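PDB 6JDR: PP1b from Porcine reproductive and respiratory syndrome virus, which probably unwinds RNA and DNA duplexes in the 5' to 3' direction with energy from ATP hydrolysis, being the helicase part of the arterivirus replicase polyprotein. Local coordinates for residues 149-154 with 248-253; 281-286 with 381-386; 302-307 with 366-371; 350-355 with 374-379. The protein carries 1 engineered substitution. One frame throughout, in Å; residues are numbered along the deposited sequence.

Contact 1: 149-154 with 248-253; sequences GPPGAG and GDFKQL
Gly149 N donates to Gly248 O across 3.0 Å, with an N-H...O angle of 141°, so the bond is bent, and the donor tilted out of the carbonyl plane. This bond ties the beginnings of two loops that leave neighbouring parallel strands, 145-148 and 245-248. Further out, Phe250 takes over. Its side chain points toward 149-154, with CG anti to the backbone N (chi1 -174°). Gly149 O sits at the ring edge, near its plane, 3.6 Å from Phe250 CD2 and 3.4 Å from Phe250 CB. That oxygen has a polar partner as well, the side-chain amide of Gln272. Over one face of the ring comes Pro151, its CD 4.2 Å from Phe250 CD2, the two side chains crossing obliquely. Asp249 turns away from 149-154 and forms a salt bridge through OD1 with Lys155, the residue that follows Gly154 at the start of helix 155-162. The run from Gly149 through Lys155, strand-loop-helix in form, fits a Walker A P-loop. The Gly-Asp-x-x-Gln run beginning at Gly248 resembles helicase motif III, and the pairing of the two loops is that of a superfamily 1 nucleotide-binding core.

Contact 2: 281-286 with 381-386; sequences QNICDA and FDLPAK
The phenyl ring of Phe381 meets the C-terminal part of helix 281-287 at Ala286. The methyl Ala286 CB lies at the ring edge, in its plane, 4.0 Å from Phe381 CD2, while Ala286 O approaches obliquely to within 3.5 Å of Phe381 CE2. The guanidinium of Arg354 adds a cation-pi contact to the same ring. The second flat group is the amide of Asn282. Its CG falls between the backbone N and the carbonyl carbon (chi1 58°), and ND2 passes 3.9 Å from Lys386 CB as the two side chains slide past each other in opposite directions. ND2 is hydrogen-bonded to Thr302 O, and against the lysine it meets only the CB and CG of the chain, a van der Waals contact. Midway, Leu383 CD1 is shared by two residues of the helix: Ile283 CD1 and Ala286 CB each lie 3.9 Å from it. Ala286 CB also approaches the backbone of the loop, 3.1 Å from Asp382 O. No hydrogen bond joins 281-286 to 381-386. Within the helix Gln281 NE2 donates to Asp285 OD1 at 2.8 Å; in the loop Leu383 O is hydrogen-bonded to Tyr306 OH. The helix and the loop therefore adhere mainly through methyl groups and the ring of Phe381, while nearby polar groups of both are bonded to Thr302 and Tyr306 in the adjoining segment 302-307.

Contact 3: 302-307 with 366-371; sequences TRVTYV and HAIFVY
Val370 sets its CG1 methyl squarely over the ring of Tyr306, 3.4 Å from the centroid and 9° off the ring normal, a CH-pi contact over the face. Val370 CG1 is placed there by lying between the backbone N and the carbonyl carbon (chi1 48°); on the other strand chi1 of -76° sets Tyr306 CG anti to its carbonyl carbon, and chi2 turns the ring. Val304 and Ile368 follow on the same face, side by side and pointing the same way, with Val304 CG2 3.8 Å from Ile368 CG2. On the other face Thr305 runs beside Phe369, its CB 3.7 Å from Phe369 CD2, and Val307 CG1 meets the edge of that ring, the two side chains crossing at about a right angle. The backbones form a parallel ladder in which Arg303 N donates to His366 O at 2.7 Å and Val370 N to Thr305 O at 2.9 Å; its last rung, Val307 N to Val370 O, is weak. Strand 303-307 is outermost in a five-stranded parallel sheet of this chain, and strand 367-371 lies between it and strand 342-345. Helix 281-287 touches Thr302 and Val304, while the backbones of Lys386 and Val304 are hydrogen-bonded.

Contact 4: 350-355 with 374-379; sequences DSLNRQ and HRQLQS
Gln376 places its CG between the backbone N and the carbonyl carbon (chi1 73°) and then runs extended, CD anti to CA (chi2 -167°), which carries the amide across to the turn at Asp350 and Ser351. There Gln376 OE1 accepts from Ser351 N at 2.8 Å, with the donor in the carbonyl plane and the C=O to N angle a wide 158°. The N of Asp350 is also close, 3.3 Å from Gln376 OE1, but poorly angled and not bonded. On the other side of the amide, NE2 bonds to Thr348 O, which also accepts from the hydroxyl of Ser351; both polar ends of the glutamine are thus used, and its rotation is fixed from two directions. Beside this polar grip Leu352 supplies an apolar one. Its CG is anti to the backbone N, as is that of Leu377, and the branches Leu352 CD2 and Leu377 CD1 meet at 3.7 Å. Within 374-379 the turn is braced by Ser379 OG, which donates to Gln376 O across 2.9 Å from above the carbonyl plane. Both carboxylate oxygens of Asp372 hold this loop too, one at Gln376 N and the other at Leu377 N. Next to Leu352, Asn353 is the N-cap of helix 354-361, its OD1 accepting from Arg356 N. The two loops leave adjacent parallel strands, 342-345 and 367-371, at their C-terminal ends, an arrangement characteristic of RecA-like alpha/beta domains, here probably the second one of the superfamily 1 helicase core.

Overall arrangement
Contact 1 belongs to the seven-stranded parallel sheet and its P-loop, whereas contact 3 lies within the five-stranded parallel sheet and contacts 2 and 4 pack around it, a division consistent with the two RecA-like domains of a superfamily 1 helicase. Contact 1 closes first along the chain; its centre is about 25 Å from that of contact 2 and about 36 Å from that of contact 4. The other three cluster with centres 11 to 16 Å apart and touch one another. Contact 2 spans the longest of their loops, enclosing contacts 3 and 4, whose segments interleave. Helix 354-361 and strand 367-371, consecutive in the chain, link those two.

Contact 1: 149-154 with 248-253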
loop_
_atom_site.group_PDB
_atom_site.type_symbol
_atom_site.label_atom_id
_atom_site.label_comp_id
_atom_site.label_asym_id
_atom_site.label_seq_id
_atom_site.Cartn_x
_atom_site.Cartn_y
_atom_site.Cartn_z
ATOM N N GLY A 149 -4.487 4.506 -8.029
ATOM C CA GLY A 149 -3.693 5.552 -8.662
ATOM C C GLY A 149 -4.541 6.490 -9.500
ATOM O O GLY A 149 -5.728 6.232 -9.714
ATOM N N PRO A 150 -3.936 7.591 -9.981
ATOM C CA PRO A 150 -4.611 8.540 -10.860
ATOM C C PRO A 150 -4.529 8.092 -12.321
ATOM O O PRO A 150 -3.853 7.104 -12.614
ATOM C CB PRO A 150 -3.813 9.823 -10.647
ATOM C CG PRO A 150 -2.427 9.346 -10.372
ATOM C CD PRO A 150 -2.542 7.994 -9.714
ATOM N N PRO A 151 -5.216 8.808 -13.235
ATOM C CA PRO A 151 -5.145 8.497 -14.669
ATOM C C PRO A 151 -3.719 8.481 -15.230
ATOM O O PRO A 151 -3.349 7.542 -15.936
ATOM C CB PRO A 151 -5.962 9.621 -15.310
ATOM C CG PRO A 151 -6.947 10.001 -14.259
ATOM C CD PRO A 151 -6.226 9.845 -12.950
ATOM N N GLY A 152 -2.932 9.504 -14.907
ATOM C CA GLY A 152 -1.551 9.597 -15.379
ATOM C C GLY A 152 -0.570 8.849 -14.492
ATOM O O GLY A 152 -0.913 7.830 -13.889
ATOM N N ALA A 153 0.655 9.366 -14.419
ATOM C CA ALA A 153 1.724 8.773 -13.609
ATOM C C ALA A 153 1.660 9.277 -12.168
ATOM O O ALA A 153 0.712 9.967 -11.791
ATOM C CB ALA A 153 3.081 9.095 -14.225
ATOM N N GLY A 154 2.666 8.920 -11.367
ATOM C CA GLY A 154 2.769 9.380 -9.979
ATOM C C GLY A 154 2.603 8.273 -8.952
ATOM O O GLY A 154 3.168 8.347 -7.857
ATOM N N GLY A 248 -2.917 -0.263 -6.722
ATOM C CA GLY A 248 -3.684 -0.536 -7.937
ATOM C C GLY A 248 -3.785 0.672 -8.848
ATOM O O GLY A 248 -3.419 1.785 -8.465
ATOM N N ASP A 249 -4.295 0.442 -10.055
ATOM C CA ASP A 249 -4.445 1.489 -11.069
ATOM C C ASP A 249 -5.866 2.049 -11.085
ATOM O O ASP A 249 -6.779 1.473 -10.487
ATOM C CB ASP A 249 -4.092 0.935 -12.451
ATOM C CG ASP A 249 -2.671 0.399 -12.520
ATOM O OD1 ASP A 249 -1.737 1.140 -12.150
ATOM O OD2 ASP A 249 -2.487 -0.763 -12.946
ATOM N N PHE A 250 -6.041 3.168 -11.785
ATOM C CA PHE A 250 -7.328 3.858 -11.854
ATOM C C PHE A 250 -8.404 2.979 -12.492
ATOM O O PHE A 250 -8.236 2.498 -13.616
ATOM C CB PHE A 250 -7.185 5.165 -12.640
ATOM C CG PHE A 250 -8.431 6.007 -12.645
ATOM C CD1 PHE A 250 -9.287 6.005 -13.741
ATOM C CD2 PHE A 250 -8.753 6.799 -11.551
ATOM C CE1 PHE A 250 -10.436 6.778 -13.745
ATOM C CE2 PHE A 250 -9.901 7.573 -11.549
ATOM C CZ PHE A 250 -10.744 7.564 -12.648
ATOM N N LYS A 251 -9.508 2.785 -11.770
ATOM C CA LYS A 251 -10.589 1.901 -12.210
ATOM C C LYS A 251 -11.389 2.507 -13.363
ATOM O O LYS A 251 -12.202 3.410 -13.156
ATOM C CB LYS A 251 -11.537 1.579 -11.047
ATOM C CG LYS A 251 -10.905 0.795 -9.906
ATOM C CD LYS A 251 -11.967 0.288 -8.940
ATOM C CE LYS A 251 -11.367 -0.239 -7.643
ATOM N NZ LYS A 251 -10.580 -1.491 -7.826
ATOM N N GLN A 252 -11.150 2.002 -14.571
ATOM C CA GLN A 252 -11.914 2.400 -15.752
ATOM C C GLN A 252 -13.151 1.512 -15.901
ATOM O O GLN A 252 -13.363 0.594 -15.104
ATOM C CB GLN A 252 -11.041 2.307 -17.007
ATOM N N LEU A 253 -13.959 1.789 -16.923
ATOM C CA LEU A 253 -15.180 1.023 -17.196
ATOM C C LEU A 253 -14.952 -0.005 -18.308
ATOM O O LEU A 253 -15.640 0.004 -19.332
ATOM C CB LEU A 253 -16.324 1.970 -17.575
#

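Contact 2: 281-286 with 381-386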
loop_
_atom_site.group_PDB
_atom_site.type_symbol
_atom_site.label_atom_id
_atom_site.label_comp_id
_atom_site.label_asym_id
_atom_site.label_seq_id
_atom_site.Cartn_x
_atom_site.Cartn_y
_atom_site.Cartn_z
ATOM N N GLN A 281 4.207 19.535 -2.592
ATOM C CA GLN A 281 3.644 18.510 -1.718
ATOM C C GLN A 281 3.348 19.035 -0.313
ATOM O O GLN A 281 2.350 18.648 0.296
ATOM C CB GLN A 281 4.598 17.308 -1.631
ATOM C CG GLN A 281 4.027 16.092 -0.914
ATOM C CD GLN A 281 2.733 15.604 -1.538
ATOM O OE1 GLN A 281 2.627 15.470 -2.761
ATOM N NE2 GLN A 281 1.736 15.344 -0.700
ATOM N N ASN A 282 4.221 19.902 0.196
ATOM C CA ASN A 282 4.039 20.499 1.526
ATOM C C ASN A 282 2.713 21.254 1.666
ATOM O O ASN A 282 2.112 21.269 2.744
ATOM C CB ASN A 282 5.210 21.427 1.873
ATOM C CG ASN A 282 5.390 22.553 0.866
ATOM O OD1 ASN A 282 5.301 22.342 -0.347
ATOM N ND2 ASN A 282 5.650 23.755 1.366
ATOM N N ILE A 283 2.261 21.865 0.571
ATOM C CA ILE A 283 0.975 22.552 0.541
ATOM C C ILE A 283 -0.145 21.521 0.532
ATOM O O ILE A 283 -1.092 21.623 1.312
ATOM C CB ILE A 283 0.828 23.468 -0.695
ATOM C CG1 ILE A 283 1.949 24.512 -0.742
ATOM C CG2 ILE A 283 -0.538 24.150 -0.701
ATOM C CD1 ILE A 283 2.083 25.345 0.514
ATOM N N CYS A 284 -0.027 20.532 -0.357
ATOM C CA CYS A 284 -0.973 19.414 -0.417
ATOM C C CYS A 284 -1.200 18.793 0.965
ATOM O O CYS A 284 -2.335 18.514 1.344
ATOM C CB CYS A 284 -0.479 18.340 -1.397
ATOM S SG CYS A 284 -0.516 18.811 -3.144
ATOM N N ASP A 285 -0.118 18.595 1.714
ATOM C CA ASP A 285 -0.193 18.038 3.068
ATOM C C ASP A 285 -1.003 18.915 4.028
ATOM O O ASP A 285 -1.811 18.406 4.811
ATOM C CB ASP A 285 1.217 17.828 3.640
ATOM C CG ASP A 285 1.996 16.733 2.914
ATOM O OD1 ASP A 285 1.413 16.043 2.043
ATOM O OD2 ASP A 285 3.197 16.562 3.221
ATOM N N ALA A 286 -0.782 20.227 3.970
ATOM C CA ALA A 286 -1.463 21.165 4.863
ATOM C C ALA A 286 -2.954 21.233 4.566
ATOM O O ALA A 286 -3.767 21.302 5.484
ATOM C CB ALA A 286 -0.840 22.549 4.760
ATOM N N PHE A 381 -4.147 25.899 10.400
ATOM C CA PHE A 381 -3.371 25.071 9.487
ATOM C C PHE A 381 -2.068 24.606 10.106
ATOM O O PHE A 381 -1.497 25.285 10.959
ATOM C CB PHE A 381 -3.046 25.859 8.217
ATOM C CG PHE A 381 -4.049 25.681 7.121
ATOM C CD1 PHE A 381 -5.221 26.418 7.107
ATOM C CD2 PHE A 381 -3.817 24.775 6.099
ATOM C CE1 PHE A 381 -6.149 26.255 6.093
ATOM C CE2 PHE A 381 -4.737 24.608 5.082
ATOM C CZ PHE A 381 -5.904 25.351 5.077
ATOM N N ASP A 382 -1.610 23.438 9.659
ATOM C CA ASP A 382 -0.257 22.970 9.917
ATOM C C ASP A 382 0.535 23.238 8.650
ATOM O O ASP A 382 0.377 22.539 7.647
ATOM C CB ASP A 382 -0.246 21.479 10.258
ATOM C CG ASP A 382 -0.973 21.172 11.556
ATOM O OD1 ASP A 382 -1.718 20.168 11.603
ATOM O OD2 ASP A 382 -0.804 21.937 12.532
ATOM N N LEU A 383 1.360 24.278 8.691
ATOM C CA LEU A 383 2.142 24.686 7.532
ATOM C C LEU A 383 3.551 25.062 7.977
ATOM O O LEU A 383 3.811 26.223 8.301
ATOM C CB LEU A 383 1.461 25.862 6.825
ATOM C CG LEU A 383 2.097 26.332 5.518
ATOM C CD1 LEU A 383 2.010 25.263 4.439
ATOM C CD2 LEU A 383 1.428 27.616 5.053
ATOM N N PRO A 384 4.466 24.076 8.008
ATOM C CA PRO A 384 5.830 24.362 8.456
ATOM C C PRO A 384 6.610 25.207 7.456
ATOM O O PRO A 384 6.300 25.207 6.263
ATOM C CB PRO A 384 6.469 22.967 8.595
ATOM C CG PRO A 384 5.369 21.974 8.413
ATOM C CD PRO A 384 4.296 22.662 7.632
ATOM N N ALA A 385 7.612 25.924 7.952
ATOM C CA ALA A 385 8.498 26.702 7.096
ATOM C C ALA A 385 9.327 25.755 6.236
ATOM O O ALA A 385 9.964 24.836 6.753
ATOM C CB ALA A 385 9.406 27.587 7.935
ATOM N N LYS A 386 9.303 25.988 4.927
ATOM C CA LYS A 386 10.011 25.162 3.955
ATOM C C LYS A 386 10.799 26.058 3.008
ATOM O O LYS A 386 10.221 26.900 2.318
ATOM C CB LYS A 386 9.023 24.299 3.156
ATOM C CG LYS A 386 9.106 22.802 3.428
ATOM C CD LYS A 386 8.829 22.443 4.881
ATOM C CE LYS A 386 8.657 20.940 5.050
ATOM N NZ LYS A 386 8.694 20.518 6.478
#

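Contact 3: 302-307 with 366-371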
loop_
_atom_site.group_PDB
_atom_site.type_symbol
_atom_site.label_atom_id
_atom_site.label_comp_id
_atom_site.label_asym_id
_atom_site.label_seq_id
_atom_site.Cartn_x
_atom_site.Cartn_y
_atom_site.Cartn_z
ATOM N N THR A 302 6.713 24.212 -2.819
ATOM C CA THR A 302 6.367 25.623 -2.715
ATOM C C THR A 302 7.017 26.156 -1.447
ATOM O O THR A 302 6.879 25.556 -0.381
ATOM C CB THR A 302 4.843 25.818 -2.639
ATOM O OG1 THR A 302 4.222 25.185 -3.763
ATOM C CG2 THR A 302 4.476 27.300 -2.631
ATOM N N ARG A 303 7.734 27.270 -1.565
ATOM C CA ARG A 303 8.461 27.842 -0.431
ATOM C C ARG A 303 7.503 28.489 0.566
ATOM O O ARG A 303 6.534 29.136 0.175
ATOM C CB ARG A 303 9.487 28.872 -0.916
ATOM C CG ARG A 303 10.432 29.375 0.165
ATOM C CD ARG A 303 11.382 30.432 -0.376
ATOM N NE ARG A 303 12.408 29.861 -1.250
ATOM C CZ ARG A 303 13.297 30.572 -1.944
ATOM N NH1 ARG A 303 13.303 31.900 -1.887
ATOM N NH2 ARG A 303 14.188 29.949 -2.708
ATOM N N VAL A 304 7.785 28.302 1.851
ATOM C CA VAL A 304 7.004 28.914 2.919
ATOM C C VAL A 304 7.955 29.587 3.901
ATOM O O VAL A 304 8.821 28.933 4.488
ATOM C CB VAL A 304 6.133 27.874 3.655
ATOM C CG1 VAL A 304 5.390 28.522 4.819
ATOM C CG2 VAL A 304 5.157 27.219 2.686
ATOM N N THR A 305 7.784 30.897 4.072
ATOM C CA THR A 305 8.673 31.702 4.903
ATOM C C THR A 305 7.854 32.571 5.853
ATOM O O THR A 305 6.945 33.271 5.416
ATOM C CB THR A 305 9.557 32.615 4.030
ATOM O OG1 THR A 305 9.945 31.922 2.835
ATOM C CG2 THR A 305 10.798 33.056 4.793
ATOM N N TYR A 306 8.182 32.518 7.144
ATOM C CA TYR A 306 7.500 33.319 8.165
ATOM C C TYR A 306 8.302 34.572 8.512
ATOM O O TYR A 306 9.222 34.527 9.333
ATOM C CB TYR A 306 7.237 32.483 9.422
ATOM C CG TYR A 306 6.086 31.515 9.260
ATOM C CD1 TYR A 306 4.828 31.799 9.790
ATOM C CD2 TYR A 306 6.248 30.323 8.558
ATOM C CE1 TYR A 306 3.770 30.917 9.635
ATOM C CE2 TYR A 306 5.195 29.436 8.398
ATOM C CZ TYR A 306 3.958 29.737 8.937
ATOM O OH TYR A 306 2.914 28.853 8.777
ATOM N N VAL A 307 7.936 35.686 7.882
ATOM C CA VAL A 307 8.628 36.967 8.070
ATOM C C VAL A 307 8.199 37.678 9.356
ATOM O O VAL A 307 7.032 37.629 9.744
ATOM C CB VAL A 307 8.423 37.917 6.864
ATOM C CG1 VAL A 307 8.933 37.267 5.586
ATOM C CG2 VAL A 307 6.961 38.329 6.710
ATOM N N HIS A 366 5.152 28.872 -6.470
ATOM C CA HIS A 366 6.544 28.628 -6.075
ATOM C C HIS A 366 6.910 29.099 -4.667
ATOM O O HIS A 366 7.761 28.488 -4.017
ATOM C CB HIS A 366 7.492 29.270 -7.092
ATOM C CG HIS A 366 7.374 28.696 -8.468
ATOM N ND1 HIS A 366 7.757 27.407 -8.771
ATOM C CD2 HIS A 366 6.910 29.232 -9.622
ATOM C CE1 HIS A 366 7.535 27.174 -10.053
ATOM N NE2 HIS A 366 7.023 28.266 -10.591
ATOM N N ALA A 367 6.290 30.176 -4.192
ATOM C CA ALA A 367 6.608 30.692 -2.859
ATOM C C ALA A 367 5.447 31.448 -2.240
ATOM O O ALA A 367 4.652 32.069 -2.941
ATOM C CB ALA A 367 7.833 31.590 -2.920
ATOM N N ILE A 368 5.358 31.382 -0.916
ATOM C CA ILE A 368 4.396 32.174 -0.163
ATOM C C ILE A 368 5.076 32.703 1.100
ATOM O O ILE A 368 5.699 31.946 1.847
ATOM C CB ILE A 368 3.094 31.374 0.138
ATOM C CG1 ILE A 368 2.050 32.255 0.853
ATOM C CG2 ILE A 368 3.387 30.079 0.892
ATOM C CD1 ILE A 368 2.024 32.157 2.365
ATOM N N PHE A 369 4.990 34.015 1.304
ATOM C CA PHE A 369 5.551 34.662 2.489
ATOM C C PHE A 369 4.409 35.041 3.416
ATOM O O PHE A 369 3.433 35.650 2.986
ATOM C CB PHE A 369 6.345 35.909 2.097
ATOM C CG PHE A 369 7.543 35.616 1.244
ATOM C CD1 PHE A 369 7.413 35.470 -0.133
ATOM C CD2 PHE A 369 8.802 35.479 1.814
ATOM C CE1 PHE A 369 8.517 35.193 -0.924
ATOM C CE2 PHE A 369 9.909 35.201 1.029
ATOM C CZ PHE A 369 9.767 35.058 -0.342
ATOM N N VAL A 370 4.530 34.682 4.687
ATOM C CA VAL A 370 3.427 34.857 5.619
ATOM C C VAL A 370 3.830 35.761 6.786
ATOM O O VAL A 370 4.700 35.420 7.590
ATOM C CB VAL A 370 2.850 33.495 6.093
ATOM C CG1 VAL A 370 3.948 32.535 6.536
ATOM C CG2 VAL A 370 1.814 33.690 7.194
ATOM N N TYR A 371 3.201 36.934 6.837
ATOM C CA TYR A 371 3.335 37.849 7.960
ATOM C C TYR A 371 2.208 37.530 8.931
ATOM O O TYR A 371 1.045 37.840 8.665
ATOM C CB TYR A 371 3.254 39.303 7.481
ATOM C CG TYR A 371 3.373 40.320 8.590
ATOM C CD1 TYR A 371 4.518 40.386 9.378
ATOM C CD2 TYR A 371 2.346 41.221 8.850
ATOM C CE1 TYR A 371 4.635 41.317 10.396
ATOM C CE2 TYR A 371 2.456 42.154 9.866
ATOM C CZ TYR A 371 3.603 42.198 10.635
ATOM O OH TYR A 371 3.719 43.119 11.648
#

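Contact 4: 350-355 with 374-379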
loop_
_atom_site.group_PDB
_atom_site.type_symbol
_atom_site.label_atom_id
_atom_site.label_comp_id
_atom_site.label_asym_id
_atom_site.label_seq_id
_atom_site.Cartn_x
_atom_site.Cartn_y
_atom_site.Cartn_z
ATOM N N ASP A 350 -7.466 37.445 15.011
ATOM C CA ASP A 350 -8.702 36.685 14.796
ATOM C C ASP A 350 -9.369 37.010 13.459
ATOM O O ASP A 350 -10.595 37.074 13.370
ATOM C CB ASP A 350 -9.687 36.901 15.955
ATOM C CG ASP A 350 -9.124 36.449 17.297
ATOM O OD1 ASP A 350 -8.541 35.345 17.363
ATOM O OD2 ASP A 350 -9.275 37.193 18.291
ATOM N N SER A 351 -8.559 37.193 12.417
ATOM C CA SER A 351 -9.061 37.578 11.095
ATOM C C SER A 351 -9.066 36.431 10.087
ATOM O O SER A 351 -9.350 36.649 8.907
ATOM C CB SER A 351 -8.221 38.730 10.534
ATOM O OG SER A 351 -6.892 38.313 10.271
ATOM N N LEU A 352 -8.775 35.215 10.543
ATOM C CA LEU A 352 -8.526 34.102 9.633
ATOM C C LEU A 352 -9.285 32.845 10.033
ATOM O O LEU A 352 -9.147 32.371 11.157
ATOM C CB LEU A 352 -7.025 33.812 9.606
ATOM C CG LEU A 352 -6.461 32.984 8.455
ATOM C CD1 LEU A 352 -6.660 33.683 7.119
ATOM C CD2 LEU A 352 -4.985 32.722 8.707
ATOM N N ASN A 353 -10.088 32.317 9.109
ATOM C CA ASN A 353 -10.753 31.021 9.293
ATOM C C ASN A 353 -10.221 29.984 8.296
ATOM O O ASN A 353 -9.367 30.305 7.466
ATOM C CB ASN A 353 -12.278 31.169 9.181
ATOM C CG ASN A 353 -12.746 31.511 7.777
ATOM O OD1 ASN A 353 -12.084 31.204 6.789
ATOM N ND2 ASN A 353 -13.905 32.142 7.687
ATOM N N ARG A 354 -10.721 28.751 8.381
ATOM C CA ARG A 354 -10.313 27.671 7.468
ATOM C C ARG A 354 -10.525 28.018 5.999
ATOM O O ARG A 354 -9.602 27.893 5.195
ATOM C CB ARG A 354 -11.047 26.360 7.788
ATOM C CG ARG A 354 -10.180 25.294 8.437
ATOM C CD ARG A 354 -9.380 24.497 7.412
ATOM N NE ARG A 354 -8.100 24.026 7.947
ATOM C CZ ARG A 354 -7.199 23.318 7.262
ATOM N NH1 ARG A 354 -7.420 22.970 5.998
ATOM N NH2 ARG A 354 -6.062 22.954 7.848
ATOM N N GLN A 355 -11.736 28.443 5.651
ATOM C CA GLN A 355 -12.071 28.739 4.261
ATOM C C GLN A 355 -11.117 29.775 3.664
ATOM O O GLN A 355 -10.541 29.538 2.603
ATOM C CB GLN A 355 -13.519 29.220 4.144
ATOM N N HIS A 374 0.398 37.566 15.033
ATOM C CA HIS A 374 -0.485 37.052 16.083
ATOM C C HIS A 374 -0.459 35.521 16.187
ATOM O O HIS A 374 -1.128 34.953 17.057
ATOM C CB HIS A 374 -1.926 37.513 15.841
ATOM C CG HIS A 374 -2.070 38.994 15.683
ATOM N ND1 HIS A 374 -2.102 39.856 16.758
ATOM C CD2 HIS A 374 -2.194 39.767 14.577
ATOM C CE1 HIS A 374 -2.238 41.095 16.321
ATOM N NE2 HIS A 374 -2.296 41.068 15.003
ATOM N N ARG A 375 0.298 34.865 15.305
ATOM C CA ARG A 375 0.372 33.401 15.257
ATOM C C ARG A 375 -1.019 32.769 15.198
ATOM O O ARG A 375 -1.352 31.896 16.003
ATOM C CB ARG A 375 1.168 32.857 16.453
ATOM C CG ARG A 375 2.626 33.297 16.496
ATOM C CD ARG A 375 3.378 32.863 15.244
ATOM N NE ARG A 375 4.822 32.745 15.459
ATOM C CZ ARG A 375 5.696 32.328 14.541
ATOM N NH1 ARG A 375 5.290 31.982 13.320
ATOM N NH2 ARG A 375 6.989 32.254 14.843
ATOM N N GLN A 376 -1.824 33.226 14.243
ATOM C CA GLN A 376 -3.204 32.760 14.087
ATOM C C GLN A 376 -3.387 31.729 12.969
ATOM O O GLN A 376 -4.448 31.112 12.864
ATOM C CB GLN A 376 -4.143 33.952 13.863
ATOM C CG GLN A 376 -4.048 34.617 12.496
ATOM C CD GLN A 376 -4.761 35.956 12.457
ATOM O OE1 GLN A 376 -5.992 36.015 12.448
ATOM N NE2 GLN A 376 -3.989 37.036 12.428
ATOM N N LEU A 377 -2.365 31.552 12.134
ATOM C CA LEU A 377 -2.409 30.556 11.064
ATOM C C LEU A 377 -2.236 29.132 11.615
ATOM O O LEU A 377 -2.839 28.190 11.100
ATOM C CB LEU A 377 -1.337 30.854 10.013
ATOM C CG LEU A 377 -1.300 29.925 8.795
ATOM C CD1 LEU A 377 -2.653 29.870 8.098
ATOM C CD2 LEU A 377 -0.217 30.365 7.822
ATOM N N GLN A 378 -1.411 28.998 12.654
ATOM C CA GLN A 378 -1.223 27.730 13.375
ATOM C C GLN A 378 -2.537 27.104 13.828
ATOM O O GLN A 378 -2.735 25.901 13.680
ATOM C CB GLN A 378 -0.347 27.946 14.614
ATOM C CG GLN A 378 1.118 28.207 14.309
ATOM C CD GLN A 378 1.884 28.738 15.507
ATOM O OE1 GLN A 378 1.433 28.630 16.651
ATOM N NE2 GLN A 378 3.053 29.319 15.248
ATOM N N SER A 379 -3.430 27.926 14.375
ATOM C CA SER A 379 -4.706 27.446 14.914
ATOM C C SER A 379 -5.718 27.029 13.839
ATOM O O SER A 379 -6.825 26.595 14.163
ATOM C CB SER A 379 -5.332 28.516 15.814
ATOM O OG SER A 379 -5.633 29.690 15.080
#